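Local coordinates for lipoprotein (Streptococcus pneumoniae, PDB 3CX3), which binds zinc as a surface lipoprotein and probably delivers it to an ABC transporter for uptake into the cell, at residues 53-67 with 76-90. Numbering follows the deposited sequence. Where two conformers were deposited one is given.
Sequences IAAIYDADVFVYHSH and LDPNLKKSKVKVLEA
The Y57 ring, on the last turn of helix 50-58, packs against the loop from L76 to S83. K81 lies across one face, its CB 4.1 Å from the ring centroid in a CH-pi contact. D77 meets the ring at its edge, in the plane. Its backbone N points at Y57 OH, but at 2.5 Å the bond is too short to be taken at face value. S83 holds the same residue by its backbone: OG, anti to the S83 backbone N (chi1 -174°), reaches Y57 O at 2.6 Å. It lies in the carbonyl plane, on a lone pair. K84 NZ also donates to Y57 O, from 31° outside that plane, so Y57 O accepts two bonds.

Beyond the helix, strands 61-64 and 86-89 pair in parallel. F62 is gripped twice: its N donates to K86 O, and its O accepts from L88 N at 2.8 Å. Y64 continues the pattern with L88 and A90. On the face with F62 and Y64, L76 CD2 touches both I56 CG2, at 3.8 Å, and F62 CD2. V87 CG1 touches the edges of both aromatic rings. E89 CA sits over one face of the Y64 ring, 4.3 Å from its centroid, a CH-pi contact. E89 then extends to H67. E89 OE1 accepts from H67 N through its anti lone pair and lies close to H67 ND1. Both bonds are very short, and their lengths are doubtful.

On the other face V61 CG1 meets L88 CD1 at 3.9 Å. L88 and A90 also pack on helix 125-142, while V63 reaches helix 18-28. Strand 61-64 is an inner strand of the four-stranded parallel sheet, with strand 12-15 on its other side and 86-89 at the sheet's edge.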
loop_
_atom_site.group_PDB
_atom_site.type_symbol
_atom_site.label_atom_id
_atom_site.label_comp_id
_atom_site.label_asym_id
_atom_site.label_seq_id
_atom_site.Cartn_x
_atom_site.Cartn_y
_atom_site.Cartn_z
ATOM N N ILE A 53 -10.660 14.900 -10.927
ATOM C CA ILE A 53 -11.686 15.448 -10.058
ATOM C C ILE A 53 -13.062 15.282 -10.696
ATOM O O ILE A 53 -13.981 14.791 -10.054
ATOM C CB ILE A 53 -11.429 16.951 -9.755
ATOM C CG1 ILE A 53 -10.089 17.159 -9.034
ATOM C CG2 ILE A 53 -12.587 17.555 -8.953
ATOM C CD1 ILE A 53 -10.062 16.684 -7.580
ATOM N N ALA A 54 -13.195 15.693 -11.954
ATOM C CA ALA A 54 -14.466 15.596 -12.659
ATOM C C ALA A 54 -14.853 14.134 -12.915
ATOM O O ALA A 54 -16.035 13.785 -12.846
ATOM C CB ALA A 54 -14.427 16.386 -13.949
ATOM N N ALA A 55 -13.855 13.294 -13.198
ATOM C CA ALA A 55 -14.040 11.854 -13.329
ATOM C C ALA A 55 -14.509 11.200 -12.025
ATOM O O ALA A 55 -15.252 10.220 -12.074
ATOM C CB ALA A 55 -12.764 11.197 -13.822
ATOM N N ILE A 56 -14.056 11.720 -10.876
ATOM C CA ILE A 56 -14.567 11.274 -9.571
ATOM C C ILE A 56 -16.034 11.658 -9.447
ATOM O O ILE A 56 -16.895 10.793 -9.290
ATOM C CB ILE A 56 -13.786 11.862 -8.378
ATOM C CG1 ILE A 56 -12.441 11.177 -8.211
ATOM C CG2 ILE A 56 -14.564 11.691 -7.078
ATOM C CD1 ILE A 56 -11.433 12.029 -7.482
ATOM N N TYR A 57 -16.310 12.958 -9.542
ATOM C CA TYR A 57 -17.672 13.464 -9.462
ATOM C C TYR A 57 -18.610 12.794 -10.464
ATOM O O TYR A 57 -19.805 12.759 -10.258
ATOM C CB TYR A 57 -17.696 15.001 -9.611
ATOM C CG TYR A 57 -17.151 15.759 -8.413
ATOM C CD1 TYR A 57 -17.527 15.426 -7.109
ATOM C CD2 TYR A 57 -16.270 16.823 -8.584
ATOM C CE1 TYR A 57 -17.027 16.115 -6.013
ATOM C CE2 TYR A 57 -15.759 17.544 -7.470
ATOM C CZ TYR A 57 -16.140 17.186 -6.191
ATOM O OH TYR A 57 -15.636 17.883 -5.098
ATOM N N ASP A 58 -18.043 12.231 -11.523
ATOM C CA ASP A 58 -18.782 11.523 -12.573
ATOM C C ASP A 58 -19.090 10.046 -12.243
ATOM O O ASP A 58 -20.093 9.495 -12.710
ATOM C CB ASP A 58 -17.973 11.610 -13.872
ATOM C CG ASP A 58 -18.660 10.955 -15.048
ATOM O OD1 ASP A 58 -17.926 10.567 -15.994
ATOM O OD2 ASP A 58 -19.913 10.833 -15.043
ATOM N N ALA A 59 -18.217 9.408 -11.464
ATOM C CA ALA A 59 -18.392 8.012 -11.054
ATOM C C ALA A 59 -19.622 7.848 -10.163
ATOM O O ALA A 59 -20.208 8.849 -9.732
ATOM C CB ALA A 59 -17.140 7.526 -10.317
ATOM N N ASP A 60 -20.018 6.596 -9.903
ATOM C CA ASP A 60 -21.015 6.287 -8.863
ATOM C C ASP A 60 -20.358 6.167 -7.483
ATOM O O ASP A 60 -20.939 6.537 -6.470
ATOM C CB ASP A 60 -21.729 4.968 -9.167
ATOM C CG ASP A 60 -22.550 5.021 -10.440
ATOM O OD1 ASP A 60 -23.618 5.686 -10.442
ATOM O OD2 ASP A 60 -22.134 4.363 -11.421
ATOM N N VAL A 61 -19.147 5.618 -7.460
ATOM C CA VAL A 61 -18.424 5.369 -6.211
ATOM C C VAL A 61 -16.960 5.749 -6.348
ATOM O O VAL A 61 -16.323 5.424 -7.341
ATOM C CB VAL A 61 -18.526 3.873 -5.765
ATOM C CG1 VAL A 61 -17.593 3.577 -4.587
ATOM C CG2 VAL A 61 -19.993 3.488 -5.452
ATOM N N PHE A 62 -16.429 6.450 -5.350
ATOM C CA PHE A 62 -14.997 6.673 -5.293
ATOM C C PHE A 62 -14.386 6.167 -4.000
ATOM O O PHE A 62 -14.859 6.481 -2.894
ATOM C CB PHE A 62 -14.646 8.135 -5.526
ATOM C CG PHE A 62 -13.167 8.417 -5.442
ATOM C CD1 PHE A 62 -12.292 7.924 -6.420
ATOM C CD2 PHE A 62 -12.650 9.173 -4.400
ATOM C CE1 PHE A 62 -10.933 8.190 -6.350
ATOM C CE2 PHE A 62 -11.275 9.452 -4.333
ATOM C CZ PHE A 62 -10.422 8.957 -5.304
ATOM N N VAL A 63 -13.320 5.385 -4.161
ATOM C CA VAL A 63 -12.675 4.699 -3.045
ATOM C C VAL A 63 -11.211 5.071 -2.918
ATOM O O VAL A 63 -10.431 4.846 -3.857
ATOM C CB VAL A 63 -12.794 3.154 -3.174
ATOM C CG1 VAL A 63 -12.120 2.467 -2.020
ATOM C CG2 VAL A 63 -14.244 2.732 -3.234
ATOM N N TYR A 64 -10.849 5.648 -1.765
ATOM C CA TYR A 64 -9.451 5.909 -1.456
ATOM C C TYR A 64 -9.002 5.154 -0.197
ATOM O O TYR A 64 -9.813 4.468 0.438
ATOM C CB TYR A 64 -9.132 7.433 -1.438
ATOM C CG TYR A 64 -9.692 8.176 -0.265
ATOM C CD1 TYR A 64 -11.029 8.522 -0.209
ATOM C CD2 TYR A 64 -8.877 8.520 0.808
ATOM C CE1 TYR A 64 -11.537 9.200 0.887
ATOM C CE2 TYR A 64 -9.378 9.194 1.906
ATOM C CZ TYR A 64 -10.713 9.522 1.938
ATOM O OH TYR A 64 -11.215 10.198 3.033
ATOM N N HIS A 65 -7.711 5.236 0.139
ATOM C CA HIS A 65 -7.157 4.504 1.289
ATOM C C HIS A 65 -7.489 5.200 2.599
ATOM O O HIS A 65 -8.165 4.610 3.439
ATOM C CB HIS A 65 -5.646 4.273 1.120
ATOM C CG HIS A 65 -4.951 3.687 2.319
ATOM N ND1 HIS A 65 -5.182 2.403 2.775
ATOM C CD2 HIS A 65 -3.974 4.191 3.116
ATOM C CE1 HIS A 65 -4.415 2.161 3.831
ATOM N NE2 HIS A 65 -3.657 3.222 4.044
ATOM N N SER A 66 -7.039 6.453 2.756
ATOM C CA SER A 66 -7.009 7.112 4.074
ATOM C C SER A 66 -6.820 8.612 4.002
ATOM O O SER A 66 -6.147 9.116 3.109
ATOM C CB SER A 66 -5.862 6.535 4.901
ATOM O OG SER A 66 -5.673 7.245 6.100
ATOM N N HIS A 67 -7.363 9.333 4.980
ATOM C CA HIS A 67 -7.257 10.783 4.996
ATOM C C HIS A 67 -5.803 11.220 5.175
ATOM O O HIS A 67 -5.420 12.297 4.732
ATOM C CB HIS A 67 -8.180 11.401 6.069
ATOM C CG HIS A 67 -7.933 10.894 7.460
ATOM N ND1 HIS A 67 -8.636 9.841 8.006
ATOM C CD2 HIS A 67 -7.071 11.310 8.423
ATOM C CE1 HIS A 67 -8.202 9.613 9.235
ATOM N NE2 HIS A 67 -7.252 10.487 9.511
ATOM N N LEU A 76 -13.211 16.909 -1.286
ATOM C CA LEU A 76 -14.078 16.567 -2.403
ATOM C C LEU A 76 -15.485 16.889 -1.929
ATOM O O LEU A 76 -15.884 16.461 -0.846
ATOM C CB LEU A 76 -13.970 15.081 -2.751
ATOM C CG LEU A 76 -13.243 14.592 -4.007
ATOM C CD1 LEU A 76 -11.916 15.295 -4.256
ATOM C CD2 LEU A 76 -13.039 13.092 -3.900
ATOM N N ASP A 77 -16.227 17.662 -2.716
ATOM C CA ASP A 77 -17.551 18.117 -2.287
ATOM C C ASP A 77 -18.625 17.788 -3.317
ATOM O O ASP A 77 -18.999 18.640 -4.118
ATOM C CB ASP A 77 -17.532 19.610 -1.937
ATOM C CG ASP A 77 -18.616 19.998 -0.932
ATOM O OD1 ASP A 77 -19.406 19.121 -0.494
ATOM O OD2 ASP A 77 -18.677 21.199 -0.578
ATOM N N PRO A 78 -19.128 16.538 -3.286
ATOM C CA PRO A 78 -20.092 16.072 -4.276
ATOM C C PRO A 78 -21.402 16.837 -4.178
ATOM O O PRO A 78 -22.031 17.128 -5.196
ATOM C CB PRO A 78 -20.294 14.596 -3.903
ATOM C CG PRO A 78 -19.121 14.240 -3.056
ATOM C CD PRO A 78 -18.813 15.481 -2.306
ATOM N N ASN A 79 -21.790 17.173 -2.953
ATOM C CA ASN A 79 -23.059 17.829 -2.689
ATOM C C ASN A 79 -22.815 19.325 -2.585
ATOM O O ASN A 79 -22.771 19.896 -1.497
ATOM C CB ASN A 79 -23.695 17.238 -1.424
ATOM C CG ASN A 79 -23.827 15.708 -1.495
ATOM O OD1 ASN A 79 -23.263 14.977 -0.665
ATOM N ND2 ASN A 79 -24.565 15.222 -2.502
ATOM N N LEU A 80 -22.635 19.935 -3.751
ATOM C CA LEU A 80 -22.163 21.307 -3.904
ATOM C C LEU A 80 -21.760 21.407 -5.356
ATOM O O LEU A 80 -22.133 22.342 -6.069
ATOM C CB LEU A 80 -20.932 21.569 -3.033
ATOM C CG LEU A 80 -20.515 22.968 -2.548
ATOM C CD1 LEU A 80 -20.293 23.967 -3.689
ATOM C CD2 LEU A 80 -21.503 23.526 -1.508
ATOM N N LYS A 81 -20.993 20.411 -5.782
ATOM C CA LYS A 81 -20.538 20.301 -7.158
ATOM C C LYS A 81 -21.481 19.408 -7.964
ATOM O O LYS A 81 -21.101 18.867 -9.007
ATOM C CB LYS A 81 -19.090 19.811 -7.204
ATOM C CG LYS A 81 -18.163 20.631 -6.294
ATOM C CD LYS A 81 -16.818 20.970 -6.923
ATOM C CE LYS A 81 -16.897 22.236 -7.752
ATOM N NZ LYS A 81 -17.654 22.029 -9.024
ATOM N N LYS A 82 -22.709 19.281 -7.452
ATOM C CA LYS A 82 -23.838 18.597 -8.097
ATOM C C LYS A 82 -23.586 17.119 -8.418
ATOM O O LYS A 82 -23.956 16.630 -9.490
ATOM C CB LYS A 82 -24.350 19.384 -9.327
ATOM C CG LYS A 82 -23.739 18.986 -10.706
ATOM C CD LYS A 82 -24.742 19.224 -11.846
ATOM C CE LYS A 82 -24.225 18.725 -13.194
ATOM N NZ LYS A 82 -25.198 19.026 -14.303
ATOM N N SER A 83 -22.974 16.411 -7.473
ATOM C CA SER A 83 -22.644 15.001 -7.669
ATOM C C SER A 83 -23.349 14.069 -6.683
ATOM O O SER A 83 -24.043 14.504 -5.759
ATOM C CB SER A 83 -21.126 14.782 -7.641
ATOM O OG SER A 83 -20.810 13.440 -7.962
ATOM N N LYS A 84 -23.130 12.777 -6.889
ATOM C CA LYS A 84 -23.855 11.718 -6.201
ATOM C C LYS A 84 -22.916 10.549 -5.893
ATOM O O LYS A 84 -23.364 9.399 -5.749
ATOM C CB LYS A 84 -25.015 11.242 -7.088
ATOM C CG LYS A 84 -24.595 10.760 -8.515
ATOM C CD LYS A 84 -24.074 11.902 -9.409
ATOM C CE LYS A 84 -23.342 11.382 -10.643
ATOM N NZ LYS A 84 -22.165 10.514 -10.320
ATOM N N VAL A 85 -21.612 10.853 -5.822
ATOM C CA VAL A 85 -20.593 9.868 -5.464
ATOM C C VAL A 85 -20.729 9.470 -4.019
ATOM O O VAL A 85 -21.028 10.299 -3.148
ATOM C CB VAL A 85 -19.142 10.369 -5.647
ATOM C CG1 VAL A 85 -18.563 9.923 -6.971
ATOM C CG2 VAL A 85 -19.041 11.864 -5.472
ATOM N N LYS A 86 -20.524 8.184 -3.778
ATOM C CA LYS A 86 -20.268 7.695 -2.449
ATOM C C LYS A 86 -18.757 7.736 -2.334
ATOM O O LYS A 86 -18.055 7.077 -3.103
ATOM C CB LYS A 86 -20.806 6.274 -2.303
ATOM C CG LYS A 86 -22.025 5.993 -3.188
ATOM C CD LYS A 86 -23.126 7.064 -3.041
ATOM C CE LYS A 86 -24.400 6.698 -3.826
ATOM N NZ LYS A 86 -24.307 6.879 -5.317
ATOM N N VAL A 87 -18.256 8.566 -1.427
ATOM C CA VAL A 87 -16.829 8.670 -1.208
ATOM C C VAL A 87 -16.528 7.765 -0.031
ATOM O O VAL A 87 -17.121 7.909 1.041
ATOM C CB VAL A 87 -16.362 10.137 -0.929
ATOM C CG1 VAL A 87 -14.847 10.269 -1.063
ATOM C CG2 VAL A 87 -17.027 11.111 -1.871
ATOM N N LEU A 88 -15.619 6.816 -0.240
ATOM C CA LEU A 88 -15.356 5.762 0.748
ATOM C C LEU A 88 -13.885 5.686 1.176
ATOM O O LEU A 88 -13.003 5.408 0.361
ATOM C CB LEU A 88 -15.866 4.395 0.226
ATOM C CG LEU A 88 -17.380 4.378 -0.087
ATOM C CD1 LEU A 88 -17.836 3.071 -0.680
ATOM C CD2 LEU A 88 -18.218 4.691 1.157
ATOM N N GLU A 89 -13.634 5.939 2.464
ATOM C CA GLU A 89 -12.278 5.825 3.045
ATOM C C GLU A 89 -12.152 4.393 3.544
ATOM O O GLU A 89 -12.806 4.015 4.513
ATOM C CB GLU A 89 -12.047 6.857 4.158
ATOM C CG GLU A 89 -10.570 7.035 4.574
ATOM C CD GLU A 89 -10.352 7.669 5.984
ATOM O OE1 GLU A 89 -9.387 8.419 6.184
ATOM O OE2 GLU A 89 -11.132 7.434 6.913
ATOM N N ALA A 90 -11.315 3.608 2.869
ATOM C CA ALA A 90 -11.288 2.159 3.025
ATOM C C ALA A 90 -10.630 1.714 4.302
ATOM O O ALA A 90 -10.864 0.597 4.761
ATOM C CB ALA A 90 -10.637 1.497 1.815
#